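Local coordinates for lipopolysaccharide biosynthesis protein wbpB (Thermus thermophilus, PDB 3O9Z), which is a dehydrogenase that binds NAD and takes part in the biosynthesis of the bacterial polysaccharide sugar 2,3-diacetamido-2,3-dideoxy-D-mannuronic acid, at residues A[10-15]-A[35-40]; A[30-35]-A[51-56]. All blocks are in the same frame, centred on the assembly; numbering follows the deposited sequence.

Contact 1: A[10-15]-A[35-40]; sequences GLAGYI and DPATNV. With NAD (nicotinamide-adenine-dinucleotide), chain E.
Ala12 and Asp35 meet where backbone, carboxylate and cofactor converge. The amide N of Ala12 donates to OD2 of Asp35 over 2.9 Å, approaching from 41° above the carboxylate plane. The same OD2 receives the ribose hydroxyl O3B of NAD at 2.8 Å, while OD1 takes the neighbouring hydroxyl O2B at 2.6 Å. A further donor, Ala37 N, reaches OD1 on its anti side and closes an Asx turn, so each oxygen is gripped twice. With CG anti to the backbone N (chi1 -162°), the carboxyl carbon sits beside the backbone carbonyl, its oxygens meeting the ribose. An alanine here would probably leave both ribose hydroxyls and the Ala12 amide without these acceptors and release the Asx turn. Nearby, CG1 of Val40 lies tightly against CB of Ala12 (3.5 Å), and CD2 of Leu11 rests on CB of Val40 (3.7 Å), the two side chains crossing at about a right angle. Gly13 has no side chain to collide with O5B, which links ribose to diphosphate; Tyr14 N and Ile15 N each donate to one phosphate. A glycine-rich loop facing an acidic residue after the second strand is the signature of an NAD-binding Rossmann fold.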
loop_
_atom_site.group_PDB
_atom_site.type_symbol
_atom_site.label_atom_id
_atom_site.label_comp_id
_atom_site.label_asym_id
_atom_site.label_seq_id
_atom_site.Cartn_x
_atom_site.Cartn_y
_atom_site.Cartn_z
ATOM N N GLY A 10 5.479 -11.985 -7.154
ATOM C CA GLY A 10 5.093 -12.336 -5.784
ATOM C C GLY A 10 6.286 -12.651 -4.898
ATOM O O GLY A 10 6.135 -13.397 -3.907
ATOM N N LEU A 11 7.459 -12.092 -5.203
ATOM C CA LEU A 11 8.706 -12.473 -4.530
ATOM C C LEU A 11 8.690 -12.321 -2.984
ATOM O O LEU A 11 9.399 -13.031 -2.304
ATOM C CB LEU A 11 9.845 -11.585 -5.076
ATOM C CG LEU A 11 11.241 -11.791 -4.493
ATOM C CD1 LEU A 11 11.820 -13.182 -4.725
ATOM C CD2 LEU A 11 12.172 -10.722 -5.067
ATOM N N ALA A 12 7.907 -11.365 -2.483
ATOM C CA ALA A 12 7.938 -11.098 -1.023
ATOM C C ALA A 12 7.076 -12.059 -0.219
ATOM O O ALA A 12 7.031 -11.964 1.018
ATOM C CB ALA A 12 7.469 -9.696 -0.777
ATOM N N GLY A 13 6.364 -12.952 -0.895
ATOM C CA GLY A 13 5.281 -13.645 -0.242
ATOM C C GLY A 13 5.727 -14.894 0.461
ATOM O O GLY A 13 6.890 -15.337 0.398
ATOM N N TYR A 14 4.777 -15.489 1.169
ATOM C CA TYR A 14 5.050 -16.742 1.841
ATOM C C TYR A 14 5.595 -17.877 0.975
ATOM O O TYR A 14 6.521 -18.588 1.371
ATOM C CB TYR A 14 3.782 -17.242 2.551
ATOM C CG TYR A 14 3.988 -18.618 3.116
ATOM C CD1 TYR A 14 3.418 -19.704 2.478
ATOM C CD2 TYR A 14 4.663 -18.812 4.332
ATOM C CE1 TYR A 14 3.614 -20.992 2.958
ATOM C CE2 TYR A 14 4.863 -20.122 4.817
ATOM C CZ TYR A 14 4.303 -21.180 4.136
ATOM O OH TYR A 14 4.485 -22.469 4.592
ATOM N N ILE A 15 5.002 -18.129 -0.187
ATOM C CA ILE A 15 5.375 -19.303 -0.973
ATOM C C ILE A 15 6.571 -19.009 -1.888
ATOM O O ILE A 15 7.215 -19.964 -2.355
ATOM C CB ILE A 15 4.195 -19.826 -1.845
ATOM C CG1 ILE A 15 4.347 -21.319 -2.172
ATOM C CG2 ILE A 15 4.008 -18.941 -3.118
ATOM C CD1 ILE A 15 4.379 -22.223 -0.935
ATOM N N ASP A 35 7.220 -7.351 -7.244
ATOM C CA ASP A 35 6.288 -7.389 -6.087
ATOM C C ASP A 35 6.133 -5.940 -5.656
ATOM O O ASP A 35 7.154 -5.254 -5.499
ATOM C CB ASP A 35 6.862 -8.199 -4.904
ATOM C CG ASP A 35 5.808 -8.631 -3.897
ATOM O OD1 ASP A 35 5.045 -7.744 -3.506
ATOM O OD2 ASP A 35 5.750 -9.830 -3.592
ATOM N N PRO A 36 4.902 -5.453 -5.491
ATOM C CA PRO A 36 4.668 -4.091 -4.996
ATOM C C PRO A 36 5.227 -3.928 -3.582
ATOM O O PRO A 36 5.526 -2.764 -3.231
ATOM C CB PRO A 36 3.150 -3.938 -5.002
ATOM C CG PRO A 36 2.690 -5.054 -6.034
ATOM C CD PRO A 36 3.658 -6.189 -5.810
ATOM N N ALA A 37 5.392 -5.024 -2.848
ATOM C CA ALA A 37 6.056 -4.967 -1.540
ATOM C C ALA A 37 7.521 -5.237 -1.669
ATOM O O ALA A 37 7.980 -6.052 -2.480
ATOM C CB ALA A 37 5.432 -5.964 -0.597
ATOM N N THR A 38 8.311 -4.577 -0.826
ATOM C CA THR A 38 9.751 -4.674 -0.997
ATOM C C THR A 38 10.442 -5.456 0.112
ATOM O O THR A 38 11.689 -5.447 0.191
ATOM C CB THR A 38 10.427 -3.309 -1.082
ATOM O OG1 THR A 38 10.250 -2.679 0.193
ATOM C CG2 THR A 38 9.796 -2.400 -2.111
ATOM N N ASN A 39 9.632 -6.151 0.916
ATOM C CA ASN A 39 10.216 -7.041 1.909
ATOM C C ASN A 39 10.734 -8.367 1.381
ATOM O O ASN A 39 10.171 -9.429 1.636
ATOM C CB ASN A 39 9.263 -7.155 3.141
ATOM C CG ASN A 39 7.900 -7.756 2.820
ATOM O OD1 ASN A 39 7.353 -8.503 3.633
ATOM N ND2 ASN A 39 7.304 -7.376 1.726
ATOM N N VAL A 40 11.740 -8.268 0.509
ATOM C CA VAL A 40 12.182 -9.356 -0.354
ATOM C C VAL A 40 13.646 -9.681 -0.161
ATOM O O VAL A 40 14.252 -10.430 -0.939
ATOM C CB VAL A 40 11.944 -9.003 -1.839
ATOM C CG1 VAL A 40 10.490 -8.668 -2.129
ATOM C CG2 VAL A 40 12.868 -7.833 -2.291
HETATM P PA NAD E . 1.249 -13.910 0.338
HETATM O O1A NAD E . 2.215 -14.362 1.368
HETATM O O2A NAD E . 0.091 -12.952 0.664
HETATM O O5B NAD E . 2.216 -13.283 -0.742
HETATM C C5B NAD E . 1.570 -12.680 -1.829
HETATM C C4B NAD E . 2.586 -11.747 -2.531
HETATM O O4B NAD E . 2.042 -11.236 -3.776
HETATM C C3B NAD E . 2.808 -10.497 -1.635
HETATM O O3B NAD E . 4.206 -10.305 -1.337
HETATM C C2B NAD E . 2.180 -9.335 -2.424
HETATM O O2B NAD E . 2.812 -8.062 -2.229
HETATM C C1B NAD E . 2.469 -9.870 -3.859
HETATM N N9A NAD E . 1.624 -9.163 -4.856
HETATM C C8A NAD E . 0.467 -8.448 -4.788
HETATM N N7A NAD E . 0.139 -7.964 -5.984
HETATM C C5A NAD E . 1.151 -8.291 -6.852
HETATM C C6A NAD E . 1.415 -8.050 -8.254
HETATM N N6A NAD E . 0.556 -7.283 -8.994
HETATM N N1A NAD E . 2.540 -8.615 -8.674
HETATM C C2A NAD E . 3.431 -9.356 -8.029
HETATM N N3A NAD E . 3.219 -9.572 -6.705
HETATM C C4A NAD E . 2.097 -9.076 -6.172
HETATM O O3 NAD E . 0.594 -15.200 -0.344
HETATM P PN NAD E . 1.157 -16.629 -0.633
HETATM O O1N NAD E . 0.675 -17.575 0.465
HETATM O O2N NAD E . 2.627 -16.559 -0.942
HETATM O O5D NAD E . 0.285 -17.107 -1.884
HETATM C C5D NAD E . 0.827 -16.718 -3.121
HETATM C C4D NAD E . 0.184 -17.642 -4.171
HETATM O O4D NAD E . 0.738 -18.952 -3.915
HETATM C C3D NAD E . -1.346 -17.762 -4.126
HETATM O O3D NAD E . -1.769 -18.031 -5.500
HETATM C C2D NAD E . -1.524 -19.061 -3.324
HETATM O O2D NAD E . -2.719 -19.747 -3.663
HETATM C C1D NAD E . -0.294 -19.919 -3.647
HETATM N N1N NAD E . 0.064 -20.845 -2.574
HETATM C C2N NAD E . 0.294 -22.108 -2.862
HETATM C C3N NAD E . 0.656 -23.070 -1.941
HETATM C C7N NAD E . 0.799 -24.448 -2.444
HETATM O O7N NAD E . 1.044 -24.691 -3.645
HETATM N N7N NAD E . 0.781 -25.377 -1.496
HETATM C C4N NAD E . 0.809 -22.653 -0.612
HETATM C C5N NAD E . 0.644 -21.291 -0.353
HETATM C C6N NAD E . 0.286 -20.373 -1.338
HETATM O O HOH W 1 8.648 -11.142 2.870
#

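Contact 2: A[30-35]-A[51-56]; sequences LVASLD and EFFTEP. With NAD (nicotinamide-adenine-dinucleotide), chain E.
Glu51 O is held by two donors: Ser33 N reaches it across the strand pair at 2.9 Å, and a water that also bonds to Ser33 OG donates to it at 2.8 Å. This water lies in the plane of the Phe52 ring, at its edge. The full ladder runs from Glu51 N on Val31 O, through Ser33 N on Glu51 O and Phe53 N on Ser33 O, to Asp35 N on Phe53 O. Between the rungs, CA-H groups such as that of Leu34 lean on the opposing carbonyl oxygens.

On one face, Leu34 has CG anti to the backbone N (chi1 170°). From there the branches diverge in their contacts: CD1 sits 3.6 Å from Pro56 N, whereas CD2 touches N1A of the NAD adenine at the same distance and Pro56 CG at 4.0 Å. On the other face, the ring of Phe52 extends past Ser33 until CZ lies 3.4 Å from Asp35 O. Glu51 turns its carboxylate to a salt bridge with Lys164 of the second subunit. The short strands run parallel, 14° apart, forming the edge pair of the Rossmann sheet, with strand 51-53 outermost within the chain.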
loop_
_atom_site.group_PDB
_atom_site.type_symbol
_atom_site.label_atom_id
_atom_site.label_comp_id
_atom_site.label_asym_id
_atom_site.label_seq_id
_atom_site.Cartn_x
_atom_site.Cartn_y
_atom_site.Cartn_z
ATOM N N LEU A 30 16.989 -16.646 -12.191
ATOM C CA LEU A 30 15.989 -15.637 -11.940
ATOM C C LEU A 30 16.532 -14.341 -12.532
ATOM O O LEU A 30 17.498 -13.775 -11.990
ATOM C CB LEU A 30 15.746 -15.522 -10.433
ATOM C CG LEU A 30 14.691 -14.467 -10.103
ATOM C CD1 LEU A 30 13.316 -14.859 -10.704
ATOM C CD2 LEU A 30 14.591 -14.204 -8.579
ATOM N N VAL A 31 15.912 -13.880 -13.601
ATOM C CA VAL A 31 16.356 -12.669 -14.277
ATOM C C VAL A 31 15.776 -11.416 -13.593
ATOM O O VAL A 31 16.465 -10.402 -13.484
ATOM C CB VAL A 31 15.946 -12.706 -15.764
ATOM C CG1 VAL A 31 16.336 -11.441 -16.509
ATOM C CG2 VAL A 31 16.612 -13.933 -16.423
ATOM N N ALA A 32 14.516 -11.468 -13.158
ATOM C CA ALA A 32 13.836 -10.277 -12.678
ATOM C C ALA A 32 12.652 -10.759 -11.862
ATOM O O ALA A 32 12.102 -11.848 -12.090
ATOM C CB ALA A 32 13.360 -9.395 -13.794
ATOM N N SER A 33 12.297 -9.958 -10.871
ATOM C CA SER A 33 11.071 -10.209 -10.087
ATOM C C SER A 33 10.244 -8.963 -9.957
ATOM O O SER A 33 10.748 -7.843 -10.105
ATOM C CB SER A 33 11.444 -10.657 -8.663
ATOM O OG SER A 33 12.368 -11.709 -8.551
ATOM N N LEU A 34 8.966 -9.174 -9.623
ATOM C CA LEU A 34 7.983 -8.129 -9.426
ATOM C C LEU A 34 7.302 -8.389 -8.086
ATOM O O LEU A 34 6.770 -9.487 -7.863
ATOM C CB LEU A 34 6.870 -8.176 -10.506
ATOM C CG LEU A 34 5.653 -7.293 -10.299
ATOM C CD1 LEU A 34 5.982 -5.797 -10.243
ATOM C CD2 LEU A 34 4.614 -7.591 -11.420
ATOM N N ASP A 35 7.220 -7.351 -7.244
ATOM C CA ASP A 35 6.288 -7.389 -6.087
ATOM C C ASP A 35 6.133 -5.940 -5.656
ATOM O O ASP A 35 7.154 -5.254 -5.499
ATOM C CB ASP A 35 6.862 -8.199 -4.904
ATOM C CG ASP A 35 5.808 -8.631 -3.897
ATOM O OD1 ASP A 35 5.045 -7.744 -3.506
ATOM O OD2 ASP A 35 5.750 -9.830 -3.592
ATOM N N GLU A 51 17.145 -8.491 -11.284
ATOM C CA GLU A 51 16.502 -7.198 -11.316
ATOM C C GLU A 51 15.241 -7.270 -10.437
ATOM O O GLU A 51 14.661 -8.340 -10.245
ATOM C CB GLU A 51 16.102 -6.703 -12.723
ATOM C CG GLU A 51 17.215 -6.486 -13.761
ATOM C CD GLU A 51 18.355 -5.570 -13.380
ATOM O OE1 GLU A 51 19.489 -5.893 -13.805
ATOM O OE2 GLU A 51 18.104 -4.516 -12.751
ATOM N N PHE A 52 14.757 -6.111 -10.007
ATOM C CA PHE A 52 13.596 -6.083 -9.123
ATOM C C PHE A 52 12.725 -4.878 -9.448
ATOM O O PHE A 52 13.226 -3.767 -9.681
ATOM C CB PHE A 52 13.999 -6.066 -7.626
ATOM C CG PHE A 52 12.800 -5.975 -6.705
ATOM C CD1 PHE A 52 12.020 -7.116 -6.500
ATOM C CD2 PHE A 52 12.329 -4.747 -6.230
ATOM C CE1 PHE A 52 10.873 -7.059 -5.732
ATOM C CE2 PHE A 52 11.168 -4.678 -5.439
ATOM C CZ PHE A 52 10.441 -5.843 -5.210
ATOM N N PHE A 53 11.409 -5.068 -9.500
ATOM C CA PHE A 53 10.455 -4.034 -9.791
ATOM C C PHE A 53 9.315 -4.044 -8.776
ATOM O O PHE A 53 8.883 -5.155 -8.387
ATOM C CB PHE A 53 9.839 -4.270 -11.202
ATOM C CG PHE A 53 10.881 -4.184 -12.289
ATOM C CD1 PHE A 53 11.067 -2.984 -12.948
ATOM C CD2 PHE A 53 11.662 -5.304 -12.566
ATOM C CE1 PHE A 53 12.084 -2.887 -13.922
ATOM C CE2 PHE A 53 12.710 -5.198 -13.530
ATOM C CZ PHE A 53 12.895 -3.968 -14.157
ATOM N N THR A 54 8.840 -2.859 -8.408
ATOM C CA THR A 54 7.588 -2.739 -7.670
ATOM C C THR A 54 6.385 -2.394 -8.567
ATOM O O THR A 54 5.243 -2.581 -8.145
ATOM C CB THR A 54 7.677 -1.643 -6.573
ATOM O OG1 THR A 54 7.986 -0.396 -7.216
ATOM C CG2 THR A 54 8.719 -2.003 -5.513
ATOM N N GLU A 55 6.607 -1.878 -9.781
ATOM C CA GLU A 55 5.522 -1.413 -10.655
ATOM C C GLU A 55 5.369 -2.437 -11.800
ATOM O O GLU A 55 6.306 -2.708 -12.570
ATOM C CB GLU A 55 5.893 -0.074 -11.334
ATOM C CG GLU A 55 6.448 0.927 -10.308
ATOM C CD GLU A 55 5.501 1.181 -9.169
ATOM O OE1 GLU A 55 5.968 1.226 -8.012
ATOM O OE2 GLU A 55 4.288 1.325 -9.378
ATOM N N PRO A 56 4.198 -3.087 -11.859
ATOM C CA PRO A 56 4.002 -4.063 -12.935
ATOM C C PRO A 56 4.290 -3.497 -14.338
ATOM O O PRO A 56 4.786 -4.258 -15.141
ATOM C CB PRO A 56 2.514 -4.426 -12.778
ATOM C CG PRO A 56 2.290 -4.300 -11.273
ATOM C CD PRO A 56 3.042 -3.017 -10.941
HETATM P PA NAD E . 1.249 -13.910 0.338
HETATM O O1A NAD E . 2.215 -14.362 1.368
HETATM O O2A NAD E . 0.091 -12.952 0.664
HETATM O O5B NAD E . 2.216 -13.283 -0.742
HETATM C C5B NAD E . 1.570 -12.680 -1.829
HETATM C C4B NAD E . 2.586 -11.747 -2.531
HETATM O O4B NAD E . 2.042 -11.236 -3.776
HETATM C C3B NAD E . 2.808 -10.497 -1.635
HETATM O O3B NAD E . 4.206 -10.305 -1.337
HETATM C C2B NAD E . 2.180 -9.335 -2.424
HETATM O O2B NAD E . 2.812 -8.062 -2.229
HETATM C C1B NAD E . 2.469 -9.870 -3.859
HETATM N N9A NAD E . 1.624 -9.163 -4.856
HETATM C C8A NAD E . 0.467 -8.448 -4.788
HETATM N N7A NAD E . 0.139 -7.964 -5.984
HETATM C C5A NAD E . 1.151 -8.291 -6.852
HETATM C C6A NAD E . 1.415 -8.050 -8.254
HETATM N N6A NAD E . 0.556 -7.283 -8.994
HETATM N N1A NAD E . 2.540 -8.615 -8.674
HETATM C C2A NAD E . 3.431 -9.356 -8.029
HETATM N N3A NAD E . 3.219 -9.572 -6.705
HETATM C C4A NAD E . 2.097 -9.076 -6.172
HETATM O O3 NAD E . 0.594 -15.200 -0.344
HETATM P PN NAD E . 1.157 -16.629 -0.633
HETATM O O1N NAD E . 0.675 -17.575 0.465
HETATM O O2N NAD E . 2.627 -16.559 -0.942
HETATM O O5D NAD E . 0.285 -17.107 -1.884
HETATM C C5D NAD E . 0.827 -16.718 -3.121
HETATM C C4D NAD E . 0.184 -17.642 -4.171
HETATM O O4D NAD E . 0.738 -18.952 -3.915
HETATM C C3D NAD E . -1.346 -17.762 -4.126
HETATM O O3D NAD E . -1.769 -18.031 -5.500
HETATM C C2D NAD E . -1.524 -19.061 -3.324
HETATM O O2D NAD E . -2.719 -19.747 -3.663
HETATM C C1D NAD E . -0.294 -19.919 -3.647
HETATM N N1N NAD E . 0.064 -20.845 -2.574
HETATM C C2N NAD E . 0.294 -22.108 -2.862
HETATM C C3N NAD E . 0.656 -23.070 -1.941
HETATM C C7N NAD E . 0.799 -24.448 -2.444
HETATM O O7N NAD E . 1.044 -24.691 -3.645
HETATM N N7N NAD E . 0.781 -25.377 -1.496
HETATM C C4N NAD E . 0.809 -22.653 -0.612
HETATM C C5N NAD E . 0.644 -21.291 -0.353
HETATM C C6N NAD E . 0.286 -20.373 -1.338
HETATM O O HOH W 2 14.358 -9.834 -7.883
#

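Strand 5-9 leads into the 10-15 loop, the first half of contact 1; the chain then runs through helix 16-25 and returns along strand 29-34. Asp35 follows at the end of that strand, where contact 1 closes its loop. The same strand opens contact 2, which closes after a connection lacking helix or strand, when the chain comes back as strand 51-53. The two closures therefore cross rather than nest, sharing Asp35. A probable hydrogen bond from Gly10 N to Leu34 O (2.9 Å) joins them, and Thr38 packs on Thr54. Together they tie the first three strands of the Rossmann sheet, in the order 51-53, 29-34, 5-9, to NAD and to the second subunit.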